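Long-range contact in TRNA (adenine(9)-n1)-methyltransferase (Sulfolobus acidocaldarius, PDB 5A7Z), which catalyses the S-adenosyl-L-methionine-dependent methylation of adenosine 9 in tRNA at its N1 position, forming N(1)-methyladenosine: residues I36-L48 and I78-T92. Residues are numbered along the deposited sequence; the frame is centred on the assembly and turned at random.
Sequences ISSIYIGHERPSL and IKLISGKGTETSRYT
Ile39 gives its N-H to Lys79 O, nearly along the C=O axis at N to O 2.8 Å, and takes the N-H of Ile81 on its own carbonyl, so both its backbone polar atoms are satisfied across the contact. The same economy extends along the pairing: Ser37 O accepts Lys79 N, and Ile81 O accepts Ile41 N. On the other flank the 78-92 segment returns after its corner, and Tyr40 N reaches Tyr91 O at 2.9 Å, in the carbonyl plane; Phe93 completes the backbone bonding of Tyr40. Ser38 O is served by a water, which donates to it at 2.7 Å and accepts from Arg90 N.

Tyr40 has its ring anti to the backbone N (chi1 -167°), which lays one face over Ile81 O and over Ser82 CA, the latter a CH-pi contact, and carries the phenol to the corner beyond. There OH donates to Gly83 O, 3.2 Å away, on an in-plane lone pair; Arg67 adds a cation-pi contact. A phenylalanine here would probably keep the ring packing but leave Gly83 O without its phenolic donor, freeing the corner to shift. Next to it Ser82 OG donates to Gly42 O at 2.6 Å, tying the type II' turn from Ile41 to Glu44 to strand 78-82.

On the face of Ile39 and Leu80, Leu80 CD2 meets Ile41 CG2 and Leu48 CD2; at the start of 36-48, Ile36 CD1 lies over one face of the Tyr91 ring. Lys79 NZ and Glu87 OE1 form a salt bridge spanning the 83-86 corner. The whole belongs to an N-terminal mixed beta-sheet, 38-40 parallel to 78-82, separate from the sheet of the SPOUT methyltransferase domain.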
loop_
_atom_site.group_PDB
_atom_site.type_symbol
_atom_site.label_atom_id
_atom_site.label_comp_id
_atom_site.label_asym_id
_atom_site.label_seq_id
_atom_site.Cartn_x
_atom_site.Cartn_y
_atom_site.Cartn_z
ATOM N N ILE A 36 15.075 19.731 -9.508
ATOM C CA ILE A 36 14.347 19.166 -10.647
ATOM C C ILE A 36 12.833 19.425 -10.513
ATOM O O ILE A 36 12.186 18.947 -9.582
ATOM C CB ILE A 36 14.612 17.641 -10.760
ATOM C CG1 ILE A 36 16.132 17.387 -10.736
ATOM C CG2 ILE A 36 13.985 17.056 -12.025
ATOM C CD1 ILE A 36 16.553 15.945 -10.870
ATOM N N SER A 37 12.296 20.134 -11.500
ATOM C CA SER A 37 10.915 20.575 -11.525
ATOM C C SER A 37 10.102 19.918 -12.596
ATOM O O SER A 37 8.884 20.104 -12.653
ATOM C CB SER A 37 10.885 22.073 -11.786
ATOM O OG SER A 37 11.176 22.705 -10.603
ATOM N N SER A 38 10.773 19.223 -13.497
ATOM C CA SER A 38 10.112 18.576 -14.618
ATOM C C SER A 38 10.831 17.337 -14.973
ATOM O O SER A 38 12.076 17.251 -14.860
ATOM C CB SER A 38 10.144 19.490 -15.840
ATOM O OG SER A 38 9.725 20.749 -15.456
ATOM N N ILE A 39 10.083 16.414 -15.523
ATOM C CA ILE A 39 10.626 15.147 -15.973
ATOM C C ILE A 39 9.870 14.713 -17.208
ATOM O O ILE A 39 8.605 14.722 -17.213
ATOM C CB ILE A 39 10.459 14.085 -14.883
ATOM C CG1 ILE A 39 11.294 14.434 -13.662
ATOM C CG2 ILE A 39 10.860 12.708 -15.403
ATOM C CD1 ILE A 39 11.096 13.464 -12.518
ATOM N N TYR A 40 10.605 14.318 -18.247
ATOM C CA TYR A 40 9.997 13.685 -19.415
ATOM C C TYR A 40 9.808 12.202 -19.129
ATOM O O TYR A 40 10.767 11.513 -18.838
ATOM C CB TYR A 40 10.880 13.856 -20.643
ATOM C CG TYR A 40 10.182 13.505 -21.949
ATOM C CD1 TYR A 40 10.136 12.188 -22.417
ATOM C CD2 TYR A 40 9.622 14.485 -22.728
ATOM C CE1 TYR A 40 9.507 11.870 -23.619
ATOM C CE2 TYR A 40 8.962 14.182 -23.915
ATOM C CZ TYR A 40 8.920 12.882 -24.375
ATOM O OH TYR A 40 8.289 12.608 -25.585
ATOM N N ILE A 41 8.544 11.744 -19.117
ATOM C CA ILE A 41 8.188 10.436 -18.585
ATOM C C ILE A 41 7.822 9.451 -19.689
ATOM O O ILE A 41 7.641 8.272 -19.425
ATOM C CB ILE A 41 6.997 10.505 -17.586
ATOM C CG1 ILE A 41 5.739 11.107 -18.228
ATOM C CG2 ILE A 41 7.365 11.325 -16.358
ATOM C CD1 ILE A 41 4.474 10.765 -17.479
ATOM N N GLY A 42 7.684 9.929 -20.917
ATOM C CA GLY A 42 7.510 9.024 -22.050
ATOM C C GLY A 42 6.157 8.361 -22.004
ATOM O O GLY A 42 5.127 9.048 -21.898
ATOM N N HIS A 43 6.176 7.026 -21.993
ATOM C CA HIS A 43 4.965 6.202 -21.921
ATOM C C HIS A 43 4.559 5.827 -20.496
ATOM O O HIS A 43 3.564 5.132 -20.317
ATOM C CB HIS A 43 5.179 4.891 -22.700
ATOM C CG HIS A 43 5.620 5.099 -24.118
ATOM N ND1 HIS A 43 4.753 5.489 -25.114
ATOM C CD2 HIS A 43 6.843 5.006 -24.698
ATOM C CE1 HIS A 43 5.418 5.629 -26.245
ATOM N NE2 HIS A 43 6.688 5.329 -26.024
ATOM N N GLU A 44 5.323 6.257 -19.487
ATOM C CA GLU A 44 5.038 5.833 -18.122
ATOM C C GLU A 44 3.740 6.418 -17.671
ATOM O O GLU A 44 3.289 7.404 -18.206
ATOM C CB GLU A 44 6.171 6.233 -17.156
ATOM C CG GLU A 44 7.540 5.692 -17.532
ATOM C CD GLU A 44 7.505 4.230 -17.949
ATOM O OE1 GLU A 44 6.913 3.407 -17.212
ATOM O OE2 GLU A 44 8.042 3.899 -19.022
ATOM N N ARG A 45 3.150 5.809 -16.665
ATOM C CA ARG A 45 1.994 6.367 -15.999
ATOM C C ARG A 45 2.367 7.679 -15.325
ATOM O O ARG A 45 3.398 7.777 -14.672
ATOM C CB ARG A 45 1.449 5.413 -14.934
ATOM C CG ARG A 45 0.943 4.088 -15.451
ATOM C CD ARG A 45 0.410 3.229 -14.320
ATOM N NE ARG A 45 -0.576 3.947 -13.504
ATOM C CZ ARG A 45 -1.101 3.477 -12.370
ATOM N NH1 ARG A 45 -0.767 2.267 -11.915
ATOM N NH2 ARG A 45 -1.971 4.212 -11.690
ATOM N N PRO A 46 1.490 8.679 -15.447
ATOM C CA PRO A 46 1.751 10.030 -14.971
ATOM C C PRO A 46 1.516 10.171 -13.471
ATOM O O PRO A 46 0.578 10.809 -13.061
ATOM C CB PRO A 46 0.768 10.881 -15.783
ATOM C CG PRO A 46 -0.363 9.964 -16.088
ATOM C CD PRO A 46 0.190 8.570 -16.148
ATOM N N SER A 47 2.393 9.571 -12.671
ATOM C CA SER A 47 2.270 9.574 -11.234
ATOM C C SER A 47 3.665 9.355 -10.682
ATOM O O SER A 47 4.303 8.405 -11.075
ATOM C CB SER A 47 1.348 8.419 -10.793
ATOM O OG SER A 47 1.536 8.084 -9.441
ATOM N N LEU A 48 4.116 10.203 -9.758
ATOM C CA LEU A 48 5.455 10.036 -9.166
ATOM C C LEU A 48 5.545 8.729 -8.449
ATOM O O LEU A 48 6.640 8.220 -8.242
ATOM C CB LEU A 48 5.765 11.140 -8.155
ATOM C CG LEU A 48 6.081 12.529 -8.681
ATOM C CD1 LEU A 48 6.306 13.466 -7.519
ATOM C CD2 LEU A 48 7.309 12.486 -9.588
ATOM N N ILE A 78 6.041 18.748 -9.269
ATOM C CA ILE A 78 6.923 18.272 -10.323
ATOM C C ILE A 78 6.082 18.113 -11.552
ATOM O O ILE A 78 5.109 17.391 -11.528
ATOM C CB ILE A 78 7.566 16.912 -9.994
ATOM C CG1 ILE A 78 8.080 16.841 -8.533
ATOM C CG2 ILE A 78 8.657 16.626 -10.998
ATOM C CD1 ILE A 78 9.163 17.868 -8.197
ATOM N N LYS A 79 6.449 18.800 -12.626
ATOM C CA LYS A 79 5.776 18.631 -13.898
ATOM C C LYS A 79 6.200 17.345 -14.600
ATOM O O LYS A 79 7.417 17.086 -14.799
ATOM C CB LYS A 79 6.086 19.810 -14.815
ATOM C CG LYS A 79 5.580 21.156 -14.325
ATOM C CD LYS A 79 5.884 22.208 -15.385
ATOM C CE LYS A 79 5.716 23.626 -14.880
ATOM N NZ LYS A 79 5.563 24.597 -16.008
ATOM N N LEU A 80 5.207 16.550 -15.006
ATOM C CA LEU A 80 5.470 15.316 -15.753
ATOM C C LEU A 80 5.004 15.509 -17.152
ATOM O O LEU A 80 3.831 15.836 -17.379
ATOM C CB LEU A 80 4.749 14.123 -15.127
ATOM C CG LEU A 80 5.018 13.912 -13.625
ATOM C CD1 LEU A 80 4.285 12.709 -13.063
ATOM C CD2 LEU A 80 6.522 13.777 -13.348
ATOM N N ILE A 81 5.938 15.431 -18.090
ATOM C CA ILE A 81 5.655 15.817 -19.445
ATOM C C ILE A 81 5.960 14.726 -20.398
ATOM O O ILE A 81 6.774 13.851 -20.126
ATOM C CB ILE A 81 6.450 17.060 -19.895
ATOM C CG1 ILE A 81 7.944 16.756 -20.021
ATOM C CG2 ILE A 81 6.203 18.211 -18.961
ATOM C CD1 ILE A 81 8.745 17.921 -20.527
ATOM N N SER A 82 5.304 14.777 -21.545
ATOM C CA SER A 82 5.485 13.752 -22.539
ATOM C C SER A 82 5.040 14.233 -23.924
ATOM O O SER A 82 4.304 15.208 -24.040
ATOM C CB SER A 82 4.687 12.526 -22.130
ATOM O OG SER A 82 5.031 11.451 -22.956
ATOM N N GLY A 83 5.458 13.518 -24.965
ATOM C CA GLY A 83 5.049 13.847 -26.338
ATOM C C GLY A 83 5.725 15.114 -26.827
ATOM O O GLY A 83 6.965 15.253 -26.734
ATOM N N LYS A 84 4.923 16.046 -27.345
ATOM C CA LYS A 84 5.450 17.313 -27.852
ATOM C C LYS A 84 4.619 18.482 -27.375
ATOM O O LYS A 84 3.400 18.362 -27.165
ATOM C CB LYS A 84 5.524 17.313 -29.382
ATOM C CG LYS A 84 6.247 18.539 -29.910
ATOM C CD LYS A 84 6.302 18.640 -31.424
ATOM C CE LYS A 84 6.766 20.038 -31.837
ATOM N NZ LYS A 84 7.098 20.121 -33.281
ATOM N N GLY A 85 5.284 19.617 -27.171
ATOM C CA GLY A 85 4.611 20.792 -26.643
ATOM C C GLY A 85 5.569 21.824 -26.104
ATOM O O GLY A 85 6.764 21.792 -26.385
ATOM N N THR A 86 5.046 22.728 -25.295
ATOM C CA THR A 86 5.759 23.961 -24.984
ATOM C C THR A 86 6.592 23.877 -23.717
ATOM O O THR A 86 7.250 24.847 -23.363
ATOM C CB THR A 86 4.787 25.135 -24.808
ATOM O OG1 THR A 86 3.744 24.767 -23.887
ATOM C CG2 THR A 86 4.194 25.523 -26.125
ATOM N N GLU A 87 6.509 22.755 -23.000
ATOM C CA GLU A 87 7.234 22.615 -21.754
ATOM C C GLU A 87 8.609 22.010 -22.050
ATOM O O GLU A 87 8.806 21.360 -23.059
ATOM C CB GLU A 87 6.445 21.757 -20.777
ATOM C CG GLU A 87 5.001 22.211 -20.550
ATOM C CD GLU A 87 4.838 23.248 -19.423
ATOM O OE1 GLU A 87 5.851 23.784 -18.912
ATOM O OE2 GLU A 87 3.679 23.529 -19.051
ATOM N N THR A 88 9.554 22.263 -21.178
ATOM C CA THR A 88 10.896 21.708 -21.273
ATOM C C THR A 88 11.150 20.873 -20.040
ATOM O O THR A 88 10.684 21.219 -18.991
ATOM C CB THR A 88 11.916 22.829 -21.255
ATOM O OG1 THR A 88 11.710 23.624 -22.395
ATOM C CG2 THR A 88 13.331 22.297 -21.282
ATOM N N SER A 89 11.926 19.799 -20.169
ATOM C CA SER A 89 12.539 19.133 -19.001
ATOM C C SER A 89 14.011 18.993 -19.278
ATOM O O SER A 89 14.412 19.091 -20.423
ATOM C CB SER A 89 11.917 17.772 -18.761
ATOM O OG SER A 89 11.665 17.086 -19.988
ATOM N N ARG A 90 14.805 18.804 -18.223
ATOM C CA ARG A 90 16.261 18.551 -18.322
ATOM C C ARG A 90 16.614 17.135 -17.915
ATOM O O ARG A 90 17.800 16.773 -17.864
ATOM C CB ARG A 90 17.006 19.488 -17.354
ATOM C CG ARG A 90 16.801 20.964 -17.631
ATOM C CD ARG A 90 17.185 21.266 -19.072
ATOM N NE ARG A 90 17.644 22.634 -19.187
ATOM C CZ ARG A 90 18.864 22.999 -19.547
ATOM N NH1 ARG A 90 19.783 22.105 -19.885
ATOM N NH2 ARG A 90 19.151 24.277 -19.576
ATOM N N TYR A 91 15.596 16.367 -17.504
ATOM C CA TYR A 91 15.759 14.992 -17.048
ATOM C C TYR A 91 14.643 14.154 -17.639
ATOM O O TYR A 91 13.459 14.567 -17.639
ATOM C CB TYR A 91 15.746 14.929 -15.523
ATOM C CG TYR A 91 16.977 15.554 -14.923
ATOM C CD1 TYR A 91 18.160 14.850 -14.847
ATOM C CD2 TYR A 91 16.982 16.891 -14.531
ATOM C CE1 TYR A 91 19.324 15.432 -14.347
ATOM C CE2 TYR A 91 18.115 17.470 -13.987
ATOM C CZ TYR A 91 19.286 16.747 -13.917
ATOM O OH TYR A 91 20.444 17.347 -13.456
ATOM N N THR A 92 15.031 13.004 -18.185
ATOM C CA THR A 92 14.111 12.072 -18.783
ATOM C C THR A 92 14.095 10.780 -17.977
ATOM O O THR A 92 15.155 10.263 -17.594
ATOM C CB THR A 92 14.514 11.760 -20.233
ATOM O OG1 THR A 92 14.411 12.942 -21.041
ATOM C CG2 THR A 92 13.602 10.713 -20.804
HETATM O O HOH W 1 14.012 18.987 -15.604
#